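Local coordinates for hypothetical protein DUF871 (Enterococcus faecalis, PDB 2P0O), which is of unknown function but probably acts as a 6-phospho-N-acetylmuramidase, hydrolysing a phosphorylated cell-wall sugar, at residues L259-L273 / L346-T359. Numbering follows the deposited sequence.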
loop_
_atom_site.group_PDB
_atom_site.type_symbol
_atom_site.label_atom_id
_atom_site.label_comp_id
_atom_site.label_asym_id
_atom_site.label_seq_id
_atom_site.Cartn_x
_atom_site.Cartn_y
_atom_site.Cartn_z
ATOM N N LEU A 259 -16.089 13.288 -16.517
ATOM C CA LEU A 259 -15.395 12.006 -16.662
ATOM C C LEU A 259 -14.091 12.243 -17.444
ATOM O O LEU A 259 -14.074 13.043 -18.370
ATOM C CB LEU A 259 -16.294 10.993 -17.381
ATOM C CG LEU A 259 -17.511 10.426 -16.611
ATOM C CD1 LEU A 259 -18.401 9.624 -17.521
ATOM C CD2 LEU A 259 -17.117 9.577 -15.367
ATOM N N GLY A 260 -13.011 11.562 -17.066
ATOM C CA GLY A 260 -11.697 11.764 -17.682
ATOM C C GLY A 260 -10.639 12.257 -16.695
ATOM O O GLY A 260 -10.842 12.219 -15.472
ATOM N N THR A 261 -9.524 12.754 -17.238
ATOM C CA THR A 261 -8.377 13.197 -16.450
ATOM C C THR A 261 -8.422 14.681 -16.143
ATOM O O THR A 261 -8.633 15.497 -17.032
ATOM C CB THR A 261 -7.049 12.889 -17.180
ATOM O OG1 THR A 261 -6.983 11.492 -17.417
ATOM C CG2 THR A 261 -5.824 13.300 -16.336
ATOM N N HIS A 262 -8.173 15.009 -14.882
ATOM C CA HIS A 262 -8.054 16.379 -14.402
ATOM C C HIS A 262 -6.695 16.537 -13.709
ATOM O O HIS A 262 -6.120 15.552 -13.203
ATOM C CB HIS A 262 -9.168 16.690 -13.420
ATOM C CG HIS A 262 -10.520 16.267 -13.915
ATOM N ND1 HIS A 262 -11.395 17.137 -14.530
ATOM C CD2 HIS A 262 -11.108 15.047 -13.959
ATOM C CE1 HIS A 262 -12.475 16.472 -14.911
ATOM N NE2 HIS A 262 -12.324 15.201 -14.583
ATOM N N THR A 263 -6.199 17.774 -13.697
ATOM C CA THR A 263 -5.038 18.139 -12.919
ATOM C C THR A 263 -5.442 19.112 -11.824
ATOM O O THR A 263 -5.951 20.206 -12.108
ATOM C CB THR A 263 -3.971 18.799 -13.810
ATOM O OG1 THR A 263 -3.679 17.937 -14.918
ATOM C CG2 THR A 263 -2.695 19.073 -13.026
ATOM N N ASN A 264 -5.185 18.732 -10.578
ATOM C CA ASN A 264 -5.323 19.661 -9.464
ATOM C C ASN A 264 -4.352 20.848 -9.582
ATOM O O ASN A 264 -3.138 20.688 -9.840
ATOM C CB ASN A 264 -5.214 18.938 -8.102
ATOM C CG ASN A 264 -5.641 19.826 -6.922
ATOM O OD1 ASN A 264 -6.582 20.635 -7.027
ATOM N ND2 ASN A 264 -4.955 19.669 -5.788
ATOM N N ARG A 265 -4.908 22.051 -9.474
ATOM C CA ARG A 265 -4.122 23.288 -9.467
ATOM C C ARG A 265 -2.961 23.161 -8.508
ATOM O O ARG A 265 -3.086 22.548 -7.436
ATOM C CB ARG A 265 -4.993 24.464 -9.047
ATOM C CG ARG A 265 -5.874 24.932 -10.152
ATOM C CD ARG A 265 -6.692 26.124 -9.733
ATOM N NE ARG A 265 -5.872 27.253 -9.265
ATOM C CZ ARG A 265 -5.864 28.455 -9.836
ATOM N NH1 ARG A 265 -5.114 29.412 -9.322
ATOM N NH2 ARG A 265 -6.611 28.691 -10.913
ATOM N N LEU A 266 -1.833 23.739 -8.898
ATOM C CA LEU A 266 -0.650 23.781 -8.065
ATOM C C LEU A 266 -0.801 24.678 -6.814
ATOM O O LEU A 266 -0.042 24.545 -5.840
ATOM C CB LEU A 266 0.509 24.271 -8.908
ATOM C CG LEU A 266 1.233 23.226 -9.748
ATOM C CD1 LEU A 266 2.265 23.923 -10.657
ATOM C CD2 LEU A 266 1.922 22.231 -8.817
ATOM N N ASP A 267 -1.732 25.619 -6.835
ATOM C CA ASP A 267 -2.045 26.298 -5.595
ATOM C C ASP A 267 -3.320 25.689 -5.074
ATOM O O ASP A 267 -4.414 26.178 -5.346
ATOM C CB ASP A 267 -2.126 27.814 -5.750
ATOM C CG ASP A 267 -2.939 28.252 -6.942
ATOM O OD1 ASP A 267 -3.353 27.426 -7.775
ATOM O OD2 ASP A 267 -3.150 29.464 -7.050
ATOM N N ALA A 268 -3.152 24.587 -4.347
ATOM C CA ALA A 268 -4.259 23.715 -3.974
ATOM C C ALA A 268 -5.155 24.321 -2.894
ATOM O O ALA A 268 -4.677 24.767 -1.869
ATOM C CB ALA A 268 -3.713 22.367 -3.507
ATOM N N ALA A 269 -6.457 24.279 -3.135
ATOM C CA ALA A 269 -7.453 24.790 -2.214
ATOM C C ALA A 269 -7.560 23.900 -0.980
ATOM O O ALA A 269 -7.383 22.676 -1.069
ATOM C CB ALA A 269 -8.793 24.841 -2.930
ATOM N N ARG A 270 -7.911 24.496 0.156
ATOM C CA ARG A 270 -8.192 23.742 1.364
ATOM C C ARG A 270 -9.407 22.839 1.122
ATOM O O ARG A 270 -9.380 21.667 1.445
ATOM C CB ARG A 270 -8.498 24.720 2.522
ATOM C CG ARG A 270 -8.604 24.063 3.886
ATOM C CD ARG A 270 -9.060 25.072 4.922
ATOM N NE ARG A 270 -10.378 25.595 4.562
ATOM C CZ ARG A 270 -11.031 26.498 5.280
ATOM N NH1 ARG A 270 -12.216 26.912 4.883
ATOM N NH2 ARG A 270 -10.502 26.981 6.398
ATOM N N ASP A 271 -10.465 23.402 0.536
ATOM C CA ASP A 271 -11.800 22.809 0.596
ATOM C C ASP A 271 -12.132 21.855 -0.550
ATOM O O ASP A 271 -13.064 21.040 -0.422
ATOM C CB ASP A 271 -12.859 23.919 0.550
ATOM C CG ASP A 271 -12.886 24.754 1.789
ATOM O OD1 ASP A 271 -12.445 24.266 2.845
ATOM O OD2 ASP A 271 -13.387 25.903 1.696
ATOM N N VAL A 272 -11.431 22.020 -1.677
ATOM C CA VAL A 272 -11.814 21.401 -2.949
ATOM C C VAL A 272 -10.576 21.035 -3.742
ATOM O O VAL A 272 -9.505 21.639 -3.587
ATOM C CB VAL A 272 -12.677 22.353 -3.850
ATOM C CG1 VAL A 272 -14.081 22.639 -3.243
ATOM C CG2 VAL A 272 -11.958 23.673 -4.142
ATOM N N LEU A 273 -10.728 20.036 -4.591
ATOM C CA LEU A 273 -9.805 19.821 -5.696
ATOM C C LEU A 273 -10.313 20.696 -6.846
ATOM O O LEU A 273 -11.524 20.763 -7.081
ATOM C CB LEU A 273 -9.817 18.341 -6.130
ATOM C CG LEU A 273 -9.176 17.333 -5.185
ATOM C CD1 LEU A 273 -9.229 15.905 -5.783
ATOM C CD2 LEU A 273 -7.694 17.708 -4.784
ATOM N N LEU A 346 -8.779 10.877 -2.026
ATOM C CA LEU A 346 -8.863 12.353 -2.150
ATOM C C LEU A 346 -7.796 13.165 -1.429
ATOM O O LEU A 346 -7.297 14.078 -2.034
ATOM C CB LEU A 346 -10.262 12.931 -1.808
ATOM C CG LEU A 346 -11.434 12.417 -2.666
ATOM C CD1 LEU A 346 -12.780 12.783 -2.038
ATOM C CD2 LEU A 346 -11.308 12.933 -4.124
ATOM N N PRO A 347 -7.506 12.893 -0.131
ATOM C CA PRO A 347 -6.394 13.636 0.511
ATOM C C PRO A 347 -5.003 13.319 -0.061
ATOM O O PRO A 347 -4.039 13.993 0.292
ATOM C CB PRO A 347 -6.437 13.184 1.976
ATOM C CG PRO A 347 -7.675 12.343 2.142
ATOM C CD PRO A 347 -8.158 11.943 0.797
ATOM N N LEU A 348 -4.890 12.295 -0.912
ATOM C CA LEU A 348 -3.615 11.950 -1.531
ATOM C C LEU A 348 -3.320 12.838 -2.733
ATOM O O LEU A 348 -2.159 12.929 -3.217
ATOM C CB LEU A 348 -3.602 10.487 -1.977
ATOM C CG LEU A 348 -3.707 9.475 -0.836
ATOM C CD1 LEU A 348 -3.455 8.101 -1.420
ATOM C CD2 LEU A 348 -2.692 9.825 0.283
ATOM N N ILE A 349 -4.372 13.494 -3.208
ATOM C CA ILE A 349 -4.303 14.276 -4.431
ATOM C C ILE A 349 -3.856 15.680 -4.041
ATOM O O ILE A 349 -4.646 16.515 -3.575
ATOM C CB ILE A 349 -5.637 14.271 -5.167
ATOM C CG1 ILE A 349 -5.994 12.841 -5.529
ATOM C CG2 ILE A 349 -5.556 15.058 -6.475
ATOM C CD1 ILE A 349 -7.386 12.705 -6.030
ATOM N N LYS A 350 -2.570 15.891 -4.200
ATOM C CA LYS A 350 -1.915 17.139 -3.838
ATOM C C LYS A 350 -1.910 18.162 -4.975
ATOM O O LYS A 350 -2.399 17.898 -6.096
ATOM C CB LYS A 350 -0.456 16.861 -3.422
ATOM C CG LYS A 350 -0.325 16.626 -1.953
ATOM C CD LYS A 350 -0.215 15.179 -1.596
ATOM C CE LYS A 350 -1.050 14.912 -0.342
ATOM N NZ LYS A 350 -0.779 15.854 0.783
ATOM N N ALA A 351 -1.347 19.332 -4.658
ATOM C CA ALA A 351 -1.061 20.377 -5.631
ATOM C C ALA A 351 -0.409 19.728 -6.872
ATOM O O ALA A 351 0.568 18.975 -6.750
ATOM C CB ALA A 351 -0.098 21.450 -4.999
ATOM N N GLY A 352 -0.963 20.013 -8.048
ATOM C CA GLY A 352 -0.443 19.496 -9.296
ATOM C C GLY A 352 -0.655 18.039 -9.633
ATOM O O GLY A 352 -0.311 17.641 -10.735
ATOM N N ASN A 353 -1.219 17.234 -8.722
ATOM C CA ASN A 353 -1.483 15.825 -9.026
ATOM C C ASN A 353 -2.660 15.608 -9.985
ATOM O O ASN A 353 -3.687 16.308 -9.901
ATOM C CB ASN A 353 -1.744 14.990 -7.746
ATOM C CG ASN A 353 -0.496 14.800 -6.881
ATOM O OD1 ASN A 353 -0.606 14.549 -5.690
ATOM N ND2 ASN A 353 0.685 14.963 -7.468
ATOM N N GLN A 354 -2.522 14.602 -10.855
ATOM C CA GLN A 354 -3.600 14.218 -11.768
ATOM C C GLN A 354 -4.480 13.123 -11.239
ATOM O O GLN A 354 -4.030 12.230 -10.527
ATOM C CB GLN A 354 -3.089 13.764 -13.110
ATOM C CG GLN A 354 -2.140 14.702 -13.743
ATOM C CD GLN A 354 -1.652 14.120 -15.036
ATOM O OE1 GLN A 354 -2.204 14.411 -16.100
ATOM N NE2 GLN A 354 -0.656 13.249 -14.955
ATOM N N PHE A 355 -5.747 13.185 -11.636
ATOM C CA PHE A 355 -6.724 12.191 -11.235
ATOM C C PHE A 355 -7.756 12.008 -12.325
ATOM O O PHE A 355 -8.148 12.978 -12.968
ATOM C CB PHE A 355 -7.375 12.597 -9.936
ATOM C CG PHE A 355 -8.105 13.933 -9.977
ATOM C CD1 PHE A 355 -7.426 15.129 -9.775
ATOM C CD2 PHE A 355 -9.496 13.971 -10.126
ATOM C CE1 PHE A 355 -8.109 16.374 -9.749
ATOM C CE2 PHE A 355 -10.183 15.203 -10.120
ATOM C CZ PHE A 355 -9.502 16.394 -9.916
ATOM N N THR A 356 -8.186 10.756 -12.507
ATOM C CA THR A 356 -9.051 10.343 -13.586
ATOM C C THR A 356 -10.349 9.777 -12.982
ATOM O O THR A 356 -10.326 8.869 -12.146
ATOM C CB THR A 356 -8.324 9.302 -14.434
ATOM O OG1 THR A 356 -7.094 9.882 -14.933
ATOM C CG2 THR A 356 -9.194 8.798 -15.572
ATOM N N LEU A 357 -11.480 10.326 -13.404
ATOM C CA LEU A 357 -12.781 9.922 -12.874
ATOM C C LEU A 357 -13.388 8.995 -13.891
ATOM O O LEU A 357 -13.432 9.326 -15.092
ATOM C CB LEU A 357 -13.676 11.158 -12.673
ATOM C CG LEU A 357 -13.100 12.218 -11.732
ATOM C CD1 LEU A 357 -14.120 13.355 -11.466
ATOM C CD2 LEU A 357 -12.590 11.568 -10.381
ATOM N N VAL A 358 -13.824 7.824 -13.425
ATOM C CA VAL A 358 -14.472 6.864 -14.298
ATOM C C VAL A 358 -15.774 6.408 -13.636
ATOM O O VAL A 358 -15.962 6.533 -12.406
ATOM C CB VAL A 358 -13.569 5.636 -14.671
ATOM C CG1 VAL A 358 -12.338 6.059 -15.481
ATOM C CG2 VAL A 358 -13.158 4.833 -13.409
ATOM N N THR A 359 -16.681 5.895 -14.439
ATOM C CA THR A 359 -17.975 5.564 -13.877
ATOM C C THR A 359 -17.912 4.230 -13.096
ATOM O O THR A 359 -17.046 3.370 -13.350
ATOM C CB THR A 359 -19.089 5.635 -14.943
ATOM O OG1 THR A 359 -20.297 6.126 -14.329
ATOM C CG2 THR A 359 -19.333 4.269 -15.572
#
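His262 and Phe355 face each other as a hydrogen-bonded antiparallel pair, His262 N giving a straight 2.8 Å bond to Phe355 O. Followed outward, His262 begins with CB over one face of the phenyl ring, 3.5 Å from Phe355 CZ, a CH-pi contact. CG lies near Phe355 CE2 and CZ, and CD2 lies 3.7 Å from Phe355 O; the two planes are inclined by only 24°, but the rings are displaced so far that they hardly overlap. NE2 ends 4.0 Å from Leu357 CD1. Histidine suits this buried place because both nitrogens find partners, ND1 at Ser275 OG and NE2 at Ile258 O. Strand 354-359 is the middle of a three-stranded mixed sheet, with 260-263 at one edge and 242-247 at the other, in the C-terminal domain, whose family is grouped with the cyclophilin-like folds, beside the TIM barrel. Phe355 CG stands between the backbone N and the carbonyl carbon (chi1 60°), which puts the ring between His262 CB and Leu273 CD1; the leucine's branched end also packs on Ile349. Beyond the strand, the carboxamide of Asn264 bridges Lys350 O, met by ND2 from above the carbonyl plane, and Arg274 N, taken by OD1. Glycine suits position 352, where phi is positive and Leu266 CD2 lies 3.6 Å from Gly352 CA.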